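Local atomic coordinates of angiotensin-converting enzyme (Anopheles gambiae, PDB entry 6S1Y), a protein that probably cleaves peptides as a zinc-dependent metallopeptidase of the angiotensin-converting enzyme family. Residues F352-Y365 with F383-S396. Numbering follows the deposited sequence.
Sequences FFVVHHELGHIQYY and FHEAVGDVLSLSVS. With ZN (zinc ion), chain G; KSN ((2~{S})-2-[[(4~{S})-4-azanyl-5-oxidanyl-5-oxidanylidene-pentanoyl]amino]pentanedioic acid), chain H.
G360 and G388 meet where the helices press closest, their CA atoms 3.8 Å apart; backbone packs on backbone here with no room for a side chain, and glycine allows it. G388 CA also makes a CH···O contact with H356 O. H356 fits as a knob among G388, L391, S392 and V395, its ring steered by a hydrogen bond from ND1 to F352 O in its own helix. Packing is looser at the partly exposed F353, whose CZ lies 4.0 Å from S396 CB. Water 2 bridges H357 O, H384 O and G388 N beside the crossing.

H357 and H361 of the HExxH motif bind zinc through NE2, each at 2.0 Å, and E385 OE1 from the other helix at 1.9 Å, the gluzincin arrangement; one ligand carboxylate adds O15 (1.9 Å) and, more distantly, O14 (2.5 Å). H357 ND1 donates a hydrogen bond to D389 OD1 (3.2 Å) from above the carboxylate plane, the ring swung there by a chi1 of 174°; D389 OD2 bonds Q504 NE2 of helix 495-514. H361 ND1 donates to H384 ND1 at 2.9 Å, while Y364 CD2 lies over the H384 ring. With ND1 as donor, each imidazole turns NE2 to the metal, and these second-shell acceptors would probably steady its rotation.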
ATOM      1  N   PHE A 352      -0.084   1.385  14.680  1.00 43.83           N
ATOM      2  CA  PHE A 352      -1.481   1.085  14.972  1.00 44.41           C
ATOM      3  C   PHE A 352      -2.334   1.124  13.711  1.00 44.98           C
ATOM      4  O   PHE A 352      -3.221   0.282  13.542  1.00 43.86           O
ATOM      5  CB  PHE A 352      -2.014   2.080  16.008  1.00 48.64           C
ATOM      6  CG  PHE A 352      -3.219   1.599  16.775  1.00 49.18           C
ATOM      7  CD1 PHE A 352      -3.399   0.255  17.080  1.00 52.46           C
ATOM      8  CD2 PHE A 352      -4.164   2.506  17.221  1.00 51.92           C
ATOM      9  CE1 PHE A 352      -4.511  -0.178  17.822  1.00 54.60           C
ATOM     10  CE2 PHE A 352      -5.285   2.081  17.958  1.00 56.68           C
ATOM     11  CZ  PHE A 352      -5.448   0.738  18.262  1.00 52.30           C
ATOM     12  N   PHE A 353      -2.092   2.103  12.811  1.00 45.35           N
ATOM     13  CA  PHE A 353      -2.825   2.156  11.545  1.00 44.65           C
ATOM     14  C   PHE A 353      -2.403   1.030  10.608  1.00 42.87           C
ATOM     15  O   PHE A 353      -3.235   0.489   9.874  1.00 41.96           O
ATOM     16  CB  PHE A 353      -2.635   3.519  10.842  1.00 44.33           C
ATOM     17  CG  PHE A 353      -3.227   4.655  11.603  1.00 47.50           C
ATOM     18  CD1 PHE A 353      -4.538   4.588  12.065  1.00 45.75           C
ATOM     19  CD2 PHE A 353      -2.459   5.765  11.929  1.00 48.20           C
ATOM     20  CE1 PHE A 353      -5.074   5.617  12.814  1.00 49.19           C
ATOM     21  CE2 PHE A 353      -2.989   6.795  12.676  1.00 47.99           C
ATOM     22  CZ  PHE A 353      -4.297   6.728  13.123  1.00 48.71           C
ATOM     23  N   VAL A 354      -1.108   0.692  10.574  1.00 42.43           N
ATOM     24  CA  VAL A 354      -0.698  -0.466   9.779  1.00 42.76           C
ATOM     25  C   VAL A 354      -1.448  -1.711  10.246  1.00 41.65           C
ATOM     26  O   VAL A 354      -1.931  -2.501   9.431  1.00 40.48           O
ATOM     27  CB  VAL A 354       0.828  -0.664   9.843  1.00 40.80           C
ATOM     28  CG1 VAL A 354       1.207  -1.975   9.194  1.00 42.26           C
ATOM     29  CG2 VAL A 354       1.567   0.501   9.147  1.00 41.15           C
ATOM     30  N   VAL A 355      -1.583  -1.885  11.570  1.00 42.59           N
ATOM     31  CA  VAL A 355      -2.337  -3.019  12.106  1.00 43.59           C
ATOM     32  C   VAL A 355      -3.696  -3.107  11.434  1.00 40.89           C
ATOM     33  O   VAL A 355      -4.075  -4.149  10.885  1.00 42.10           O
ATOM     34  CB  VAL A 355      -2.454  -2.904  13.637  1.00 44.39           C
ATOM     35  CG1 VAL A 355      -3.476  -3.882  14.202  1.00 44.85           C
ATOM     36  CG2 VAL A 355      -1.082  -3.161  14.282  1.00 41.48           C
ATOM     37  N   HIS A 356      -4.427  -1.996  11.423  1.00 42.58           N
ATOM     38  CA  HIS A 356      -5.745  -1.974  10.799  1.00 44.17           C
ATOM     39  C   HIS A 356      -5.673  -2.248   9.300  1.00 43.64           C
ATOM     40  O   HIS A 356      -6.505  -2.987   8.765  1.00 44.64           O
ATOM     41  CB  HIS A 356      -6.419  -0.631  11.050  1.00 45.34           C
ATOM     42  CG  HIS A 356      -6.890  -0.457  12.454  1.00 45.75           C
ATOM     43  ND1 HIS A 356      -6.052  -0.068  13.470  1.00 47.72           N
ATOM     44  CD2 HIS A 356      -8.107  -0.644  13.018  1.00 47.43           C
ATOM     45  CE1 HIS A 356      -6.732  -0.015  14.601  1.00 51.49           C
ATOM     46  NE2 HIS A 356      -7.982  -0.357  14.352  1.00 50.18           N
ATOM     47  N   HIS A 357      -4.713  -1.641   8.596  1.00 43.69           N
ATOM     48  CA  HIS A 357      -4.570  -1.918   7.165  1.00 44.66           C
ATOM     49  C   HIS A 357      -4.488  -3.421   6.924  1.00 43.76           C
ATOM     50  O   HIS A 357      -5.203  -3.978   6.078  1.00 43.51           O
ATOM     51  CB  HIS A 357      -3.323  -1.220   6.597  1.00 42.99           C
ATOM     52  CG  HIS A 357      -3.025  -1.571   5.166  1.00 44.56           C
ATOM     53  ND1 HIS A 357      -3.550  -0.870   4.100  1.00 45.56           N
ATOM     54  CD2 HIS A 357      -2.271  -2.562   4.629  1.00 44.40           C
ATOM     55  CE1 HIS A 357      -3.132  -1.415   2.969  1.00 44.74           C
ATOM     56  NE2 HIS A 357      -2.351  -2.439   3.263  1.00 44.41           N
ATOM     57  N   GLU A 358      -3.602  -4.092   7.667  1.00 43.03           N
ATOM     58  CA  GLU A 358      -3.400  -5.528   7.482  1.00 44.26           C
ATOM     59  C   GLU A 358      -4.630  -6.333   7.910  1.00 43.83           C
ATOM     60  O   GLU A 358      -5.023  -7.283   7.223  1.00 44.27           O
ATOM     61  CB  GLU A 358      -2.158  -5.965   8.259  1.00 43.98           C
ATOM     62  CG  GLU A 358      -0.863  -5.270   7.844  1.00 43.20           C
ATOM     63  CD  GLU A 358      -0.524  -5.466   6.374  1.00 44.95           C
ATOM     64  OE1 GLU A 358      -0.970  -6.470   5.785  1.00 45.17           O
ATOM     65  OE2 GLU A 358       0.186  -4.603   5.795  1.00 46.00           O
ATOM     66  N   LEU A 359      -5.268  -5.959   9.022  1.00 43.73           N
ATOM     67  CA  LEU A 359      -6.450  -6.697   9.462  1.00 44.90           C
ATOM     68  C   LEU A 359      -7.590  -6.531   8.483  1.00 46.43           C
ATOM     69  O   LEU A 359      -8.494  -7.369   8.463  1.00 45.80           O
ATOM     70  CB  LEU A 359      -6.926  -6.245  10.849  1.00 46.81           C
ATOM     71  CG  LEU A 359      -6.118  -6.721  12.051  1.00 45.74           C
ATOM     72  CD1 LEU A 359      -6.533  -5.996  13.341  1.00 47.09           C
ATOM     73  CD2 LEU A 359      -6.255  -8.236  12.231  1.00 47.05           C
ATOM     74  N   GLY A 360      -7.570  -5.457   7.687  1.00 45.40           N
ATOM     75  CA  GLY A 360      -8.557  -5.317   6.632  1.00 44.76           C
ATOM     76  C   GLY A 360      -8.363  -6.339   5.533  1.00 45.18           C
ATOM     77  O   GLY A 360      -9.337  -6.851   4.976  1.00 43.68           O
ATOM     78  N   HIS A 361      -7.100  -6.624   5.187  1.00 45.24           N
ATOM     79  CA  HIS A 361      -6.796  -7.732   4.281  1.00 45.52           C
ATOM     80  C   HIS A 361      -7.341  -9.048   4.853  1.00 45.87           C
ATOM     81  O   HIS A 361      -8.038  -9.802   4.167  1.00 44.84           O
ATOM     82  CB  HIS A 361      -5.273  -7.851   4.059  1.00 44.53           C
ATOM     83  CG  HIS A 361      -4.669  -6.812   3.152  1.00 44.93           C
ATOM     84  ND1 HIS A 361      -5.169  -6.524   1.900  1.00 46.07           N
ATOM     85  CD2 HIS A 361      -3.553  -6.053   3.290  1.00 44.28           C
ATOM     86  CE1 HIS A 361      -4.407  -5.613   1.322  1.00 45.46           C
ATOM     87  NE2 HIS A 361      -3.423  -5.306   2.146  1.00 46.62           N
ATOM     88  N   ILE A 362      -7.029  -9.332   6.125  1.00 45.15           N
ATOM     89  CA  ILE A 362      -7.488 -10.570   6.753  1.00 47.04           C
ATOM     90  C   ILE A 362      -9.009 -10.673   6.680  1.00 48.88           C
ATOM     91  O   ILE A 362      -9.559 -11.687   6.240  1.00 48.41           O
ATOM     92  CB  ILE A 362      -7.003 -10.658   8.211  1.00 46.35           C
ATOM     93  CG1 ILE A 362      -5.481 -10.736   8.284  1.00 43.72           C
ATOM     94  CG2 ILE A 362      -7.627 -11.881   8.889  1.00 47.42           C
ATOM     95  CD1 ILE A 362      -4.886 -11.966   7.659  1.00 46.03           C
ATOM     96  N   GLN A 363      -9.711  -9.612   7.099  1.00 49.08           N
ATOM     97  CA  GLN A 363     -11.168  -9.626   7.076  1.00 47.73           C
ATOM     98  C   GLN A 363     -11.687  -9.904   5.673  1.00 49.68           C
ATOM     99  O   GLN A 363     -12.677 -10.618   5.496  1.00 51.87           O
ATOM    100  CB  GLN A 363     -11.710  -8.298   7.587  1.00 48.01           C
ATOM    101  CG  GLN A 363     -13.229  -8.235   7.645  1.00 52.49           C
ATOM    102  CD  GLN A 363     -13.821  -9.198   8.674  1.00 52.77           C
ATOM    103  OE1 GLN A 363     -14.896  -9.764   8.453  1.00 53.40           O
ATOM    104  NE2 GLN A 363     -13.122  -9.376   9.800  1.00 49.68           N
ATOM    105  N   TYR A 364     -11.050  -9.336   4.659  1.00 48.40           N
ATOM    106  CA  TYR A 364     -11.493  -9.596   3.299  1.00 49.26           C
ATOM    107  C   TYR A 364     -11.341 -11.083   2.991  1.00 49.89           C
ATOM    108  O   TYR A 364     -12.272 -11.725   2.489  1.00 47.69           O
ATOM    109  CB  TYR A 364     -10.692  -8.725   2.333  1.00 47.98           C
ATOM    110  CG  TYR A 364     -11.368  -8.272   1.040  1.00 49.83           C
ATOM    111  CD1 TYR A 364     -12.499  -8.897   0.534  1.00 48.61           C
ATOM    112  CD2 TYR A 364     -10.836  -7.197   0.319  1.00 50.16           C
ATOM    113  CE1 TYR A 364     -13.087  -8.465  -0.674  1.00 49.50           C
ATOM    114  CE2 TYR A 364     -11.409  -6.751  -0.862  1.00 50.06           C
ATOM    115  CZ  TYR A 364     -12.531  -7.383  -1.367  1.00 51.94           C
ATOM    116  OH  TYR A 364     -13.060  -6.902  -2.555  1.00 49.15           O
ATOM    117  N   TYR A 365     -10.172 -11.652   3.322  1.00 49.50           N
ATOM    118  CA  TYR A 365      -9.966 -13.089   3.184  1.00 48.94           C
ATOM    119  C   TYR A 365     -11.122 -13.861   3.822  1.00 49.89           C
ATOM    120  O   TYR A 365     -11.731 -14.733   3.187  1.00 48.50           O
ATOM    121  CB  TYR A 365      -8.632 -13.502   3.828  1.00 50.29           C
ATOM    122  CG  TYR A 365      -7.347 -12.899   3.237  1.00 48.78           C
ATOM    123  CD1 TYR A 365      -7.289 -12.430   1.926  1.00 47.46           C
ATOM    124  CD2 TYR A 365      -6.195 -12.801   4.016  1.00 46.50           C
ATOM    125  CE1 TYR A 365      -6.126 -11.889   1.410  1.00 47.56           C
ATOM    126  CE2 TYR A 365      -5.018 -12.270   3.504  1.00 47.33           C
ATOM    127  CZ  TYR A 365      -4.989 -11.814   2.206  1.00 47.92           C
ATOM    128  OH  TYR A 365      -3.815 -11.279   1.720  1.00 49.75           O
ATOM    129  N   PHE A 383      -9.537  -2.424  -4.015  1.00 44.96           N
ATOM    130  CA  PHE A 383     -10.477  -2.791  -2.960  1.00 46.17           C
ATOM    131  C   PHE A 383      -9.754  -3.439  -1.785  1.00 45.16           C
ATOM    132  O   PHE A 383     -10.050  -3.143  -0.625  1.00 46.22           O
ATOM    133  CB  PHE A 383     -11.539  -3.751  -3.484  1.00 47.11           C
ATOM    134  CG  PHE A 383     -12.651  -3.089  -4.233  1.00 47.98           C
ATOM    135  CD1 PHE A 383     -12.390  -2.308  -5.338  1.00 48.56           C
ATOM    136  CD2 PHE A 383     -13.966  -3.299  -3.854  1.00 49.38           C
ATOM    137  CE1 PHE A 383     -13.410  -1.719  -6.037  1.00 51.12           C
ATOM    138  CE2 PHE A 383     -14.994  -2.727  -4.552  1.00 52.22           C
ATOM    139  CZ  PHE A 383     -14.725  -1.928  -5.647  1.00 51.44           C
ATOM    140  N   HIS A 384      -8.800  -4.331  -2.058  1.00 46.11           N
ATOM    141  CA  HIS A 384      -8.109  -5.018  -0.969  1.00 45.25           C
ATOM    142  C   HIS A 384      -7.340  -4.049  -0.086  1.00 46.28           C
ATOM    143  O   HIS A 384      -7.340  -4.179   1.146  1.00 45.26           O
ATOM    144  CB  HIS A 384      -7.157  -6.055  -1.530  1.00 48.16           C
ATOM    145  CG  HIS A 384      -7.416  -7.426  -1.012  1.00 50.85           C
ATOM    146  ND1 HIS A 384      -7.215  -7.768   0.307  1.00 48.91           N
ATOM    147  CD2 HIS A 384      -7.885  -8.538  -1.623  1.00 51.07           C
ATOM    148  CE1 HIS A 384      -7.527  -9.037   0.483  1.00 48.65           C
ATOM    149  NE2 HIS A 384      -7.939  -9.526  -0.672  1.00 49.83           N
ATOM    150  N   GLU A 385      -6.663  -3.065  -0.704  1.00 45.68           N
ATOM    151  CA  GLU A 385      -5.893  -2.094   0.067  1.00 46.02           C
ATOM    152  C   GLU A 385      -6.784  -1.101   0.796  1.00 42.59           C
ATOM    153  O   GLU A 385      -6.366  -0.530   1.802  1.00 43.86           O
ATOM    154  CB  GLU A 385      -4.924  -1.367  -0.874  1.00 45.56           C
ATOM    155  CG  GLU A 385      -4.040  -2.308  -1.678  1.00 44.81           C
ATOM    156  CD  GLU A 385      -3.228  -3.217  -0.779  1.00 45.78           C
ATOM    157  OE1 GLU A 385      -2.993  -2.842   0.387  1.00 44.79           O
ATOM    158  OE2 GLU A 385      -2.856  -4.309  -1.245  1.00 46.70           O
ATOM    159  N   ALA A 386      -8.012  -0.908   0.333  1.00 43.01           N
ATOM    160  CA  ALA A 386      -8.887   0.102   0.924  1.00 43.91           C
ATOM    161  C   ALA A 386      -9.525  -0.328   2.241  1.00 45.23           C
ATOM    162  O   ALA A 386      -9.852   0.532   3.070  1.00 45.36           O
ATOM    163  CB  ALA A 386      -9.993   0.465  -0.071  1.00 45.79           C
ATOM    164  N   VAL A 387      -9.696  -1.635   2.472  1.00 45.61           N
ATOM    165  CA  VAL A 387     -10.610  -2.079   3.527  1.00 45.08           C
ATOM    166  C   VAL A 387     -10.147  -1.586   4.898  1.00 45.83           C
ATOM    167  O   VAL A 387     -10.912  -0.965   5.641  1.00 45.30           O
ATOM    168  CB  VAL A 387     -10.752  -3.613   3.525  1.00 43.79           C
ATOM    169  CG1 VAL A 387     -11.558  -4.038   4.742  1.00 43.36           C
ATOM    170  CG2 VAL A 387     -11.386  -4.093   2.233  1.00 46.63           C
ATOM    171  N   GLY A 388      -8.917  -1.938   5.288  1.00 44.31           N
ATOM    172  CA  GLY A 388      -8.432  -1.531   6.588  1.00 43.77           C
ATOM    173  C   GLY A 388      -8.285  -0.025   6.712  1.00 46.12           C
ATOM    174  O   GLY A 388      -8.469   0.540   7.798  1.00 45.65           O
ATOM    175  N   ASP A 389      -7.939   0.651   5.608  1.00 45.01           N
ATOM    176  CA  ASP A 389      -7.779   2.102   5.660  1.00 46.60           C
ATOM    177  C   ASP A 389      -9.105   2.796   5.964  1.00 45.11           C
ATOM    178  O   ASP A 389      -9.119   3.833   6.638  1.00 44.09           O
ATOM    179  CB  ASP A 389      -7.169   2.608   4.354  1.00 46.16           C
ATOM    180  CG  ASP A 389      -5.667   2.312   4.248  1.00 46.69           C
ATOM    181  OD1 ASP A 389      -5.080   1.702   5.190  1.00 43.12           O
ATOM    182  OD2 ASP A 389      -5.085   2.690   3.197  1.00 48.43           O
ATOM    183  N   VAL A 390     -10.229   2.231   5.521  1.00 46.00           N
ATOM    184  CA  VAL A 390     -11.530   2.798   5.887  1.00 46.12           C
ATOM    185  C   VAL A 390     -11.700   2.786   7.399  1.00 45.53           C
ATOM    186  O   VAL A 390     -12.100   3.786   8.003  1.00 45.57           O
ATOM    187  CB  VAL A 390     -12.672   2.043   5.185  1.00 48.40           C
ATOM    188  CG1 VAL A 390     -14.013   2.411   5.805  1.00 49.12           C
ATOM    189  CG2 VAL A 390     -12.664   2.359   3.677  1.00 48.28           C
ATOM    190  N   LEU A 391     -11.368   1.665   8.044  1.00 47.25           N
ATOM    191  CA  LEU A 391     -11.403   1.657   9.501  1.00 48.11           C
ATOM    192  C   LEU A 391     -10.449   2.702  10.062  1.00 46.50           C
ATOM    193  O   LEU A 391     -10.792   3.417  11.009  1.00 47.31           O
ATOM    194  CB  LEU A 391     -11.055   0.276  10.070  1.00 48.95           C
ATOM    195  CG  LEU A 391     -11.945  -0.923   9.738  1.00 49.91           C
ATOM    196  CD1 LEU A 391     -11.929  -1.955  10.875  1.00 50.40           C
ATOM    197  CD2 LEU A 391     -13.339  -0.496   9.422  1.00 49.61           C
ATOM    198  N   SER A 392      -9.232   2.789   9.504  1.00 45.64           N
ATOM    199  CA  SER A 392      -8.257   3.735  10.039  1.00 45.86           C
ATOM    200  C   SER A 392      -8.766   5.166   9.957  1.00 45.94           C
ATOM    201  O   SER A 392      -8.421   5.990  10.817  1.00 47.09           O
ATOM    202  CB  SER A 392      -6.927   3.621   9.291  1.00 46.78           C
ATOM    203  OG  SER A 392      -6.262   2.431   9.646  1.00 47.57           O
ATOM    204  N   LEU A 393      -9.572   5.490   8.938  1.00 43.73           N
ATOM    205  CA  LEU A 393     -10.183   6.823   8.882  1.00 46.48           C
ATOM    206  C   LEU A 393     -11.059   7.096  10.107  1.00 46.98           C
ATOM    207  O   LEU A 393     -11.038   8.202  10.649  1.00 47.77           O
ATOM    208  CB  LEU A 393     -10.996   6.993   7.594  1.00 44.58           C
ATOM    209  CG  LEU A 393     -10.155   7.242   6.330  1.00 44.77           C
ATOM    210  CD1 LEU A 393     -11.006   7.249   5.067  1.00 47.16           C
ATOM    211  CD2 LEU A 393      -9.412   8.551   6.418  1.00 43.52           C
ATOM    212  N   SER A 394     -11.845   6.108  10.556  1.00 47.16           N
ATOM    213  CA  SER A 394     -12.651   6.303  11.759  1.00 48.81           C
ATOM    214  C   SER A 394     -11.766   6.350  13.000  1.00 49.31           C
ATOM    215  O   SER A 394     -11.951   7.212  13.870  1.00 47.02           O
ATOM    216  CB  SER A 394     -13.700   5.188  11.910  1.00 48.75           C
ATOM    217  OG  SER A 394     -14.785   5.332  11.002  1.00 49.06           O
ATOM    218  N   VAL A 395     -10.795   5.431  13.089  1.00 48.03           N
ATOM    219  CA  VAL A 395      -9.937   5.345  14.261  1.00 46.40           C
ATOM    220  C   VAL A 395      -9.164   6.631  14.469  1.00 48.39           C
ATOM    221  O   VAL A 395      -8.783   6.962  15.597  1.00 47.48           O
ATOM    222  CB  VAL A 395      -8.958   4.160  14.133  1.00 46.79           C
ATOM    223  CG1 VAL A 395      -7.921   4.262  15.218  1.00 49.04           C
ATOM    224  CG2 VAL A 395      -9.676   2.842  14.233  1.00 48.78           C
ATOM    225  N   SER A 396      -8.894   7.370  13.386  1.00 48.67           N
ATOM    226  CA  SER A 396      -8.048   8.542  13.501  1.00 48.48           C
ATOM    227  C   SER A 396      -8.783   9.735  14.093  1.00 47.81           C
ATOM    228  O   SER A 396      -8.128  10.658  14.581  1.00 49.22           O
ATOM    229  CB  SER A 396      -7.472   8.896  12.134  1.00 48.76           C
ATOM    230  OG  SER A 396      -8.470   9.413  11.266  1.00 49.44           O
TER
HETATM  231 ZN    ZN G 709      -2.129  -3.812   1.822  1.00 45.32          ZN
HETATM  232  C10 KSN H 710       2.652  -7.823  -0.084  0.62 54.97           C
HETATM  233  C13 KSN H 710       0.293  -4.459   2.090  0.62 46.66           C
HETATM  234  C17 KSN H 710       3.708   1.118   1.977  0.62 46.93           C
HETATM  235  C02 KSN H 710       2.231   0.967   2.359  0.62 47.60           C
HETATM  236  C03 KSN H 710       1.663  -0.457   2.285  0.62 46.92           C
HETATM  237  C04 KSN H 710       2.661  -1.603   2.333  0.62 46.80           C
HETATM  238  C05 KSN H 710       2.483  -2.590   3.516  0.62 48.20           C
HETATM  239  C07 KSN H 710       1.834  -4.586   2.011  0.62 48.54           C
HETATM  240  C08 KSN H 710       2.317  -6.008   1.754  0.62 49.29           C
HETATM  241  C09 KSN H 710       1.940  -6.528   0.355  0.62 50.71           C
HETATM  242  N01 KSN H 710       1.395   1.819   1.506  0.62 47.77           N
HETATM  243  N06 KSN H 710       2.149  -4.008   3.324  0.62 47.43           N
HETATM  244  O11 KSN H 710       3.720  -8.181   0.504  0.62 55.14           O
HETATM  245  O12 KSN H 710       2.196  -8.538  -1.041  0.62 56.73           O
HETATM  246  O14 KSN H 710      -0.267  -4.676   3.200  0.62 46.20           O
HETATM  247  O15 KSN H 710      -0.397  -4.113   1.111  0.62 46.88           O
HETATM  248  O16 KSN H 710       2.693  -2.205   4.628  0.62 47.41           O
HETATM  249  O18 KSN H 710       4.569   0.945   2.881  0.62 47.97           O
HETATM  250  O19 KSN H 710       4.120   1.412   0.822  0.62 44.86           O
HETATM  251  O   HOH W   1      -4.536   2.166   7.697  1.00 47.03           O
HETATM  252  O   HOH W   2      -7.085  -3.262   3.962  1.00 43.08           O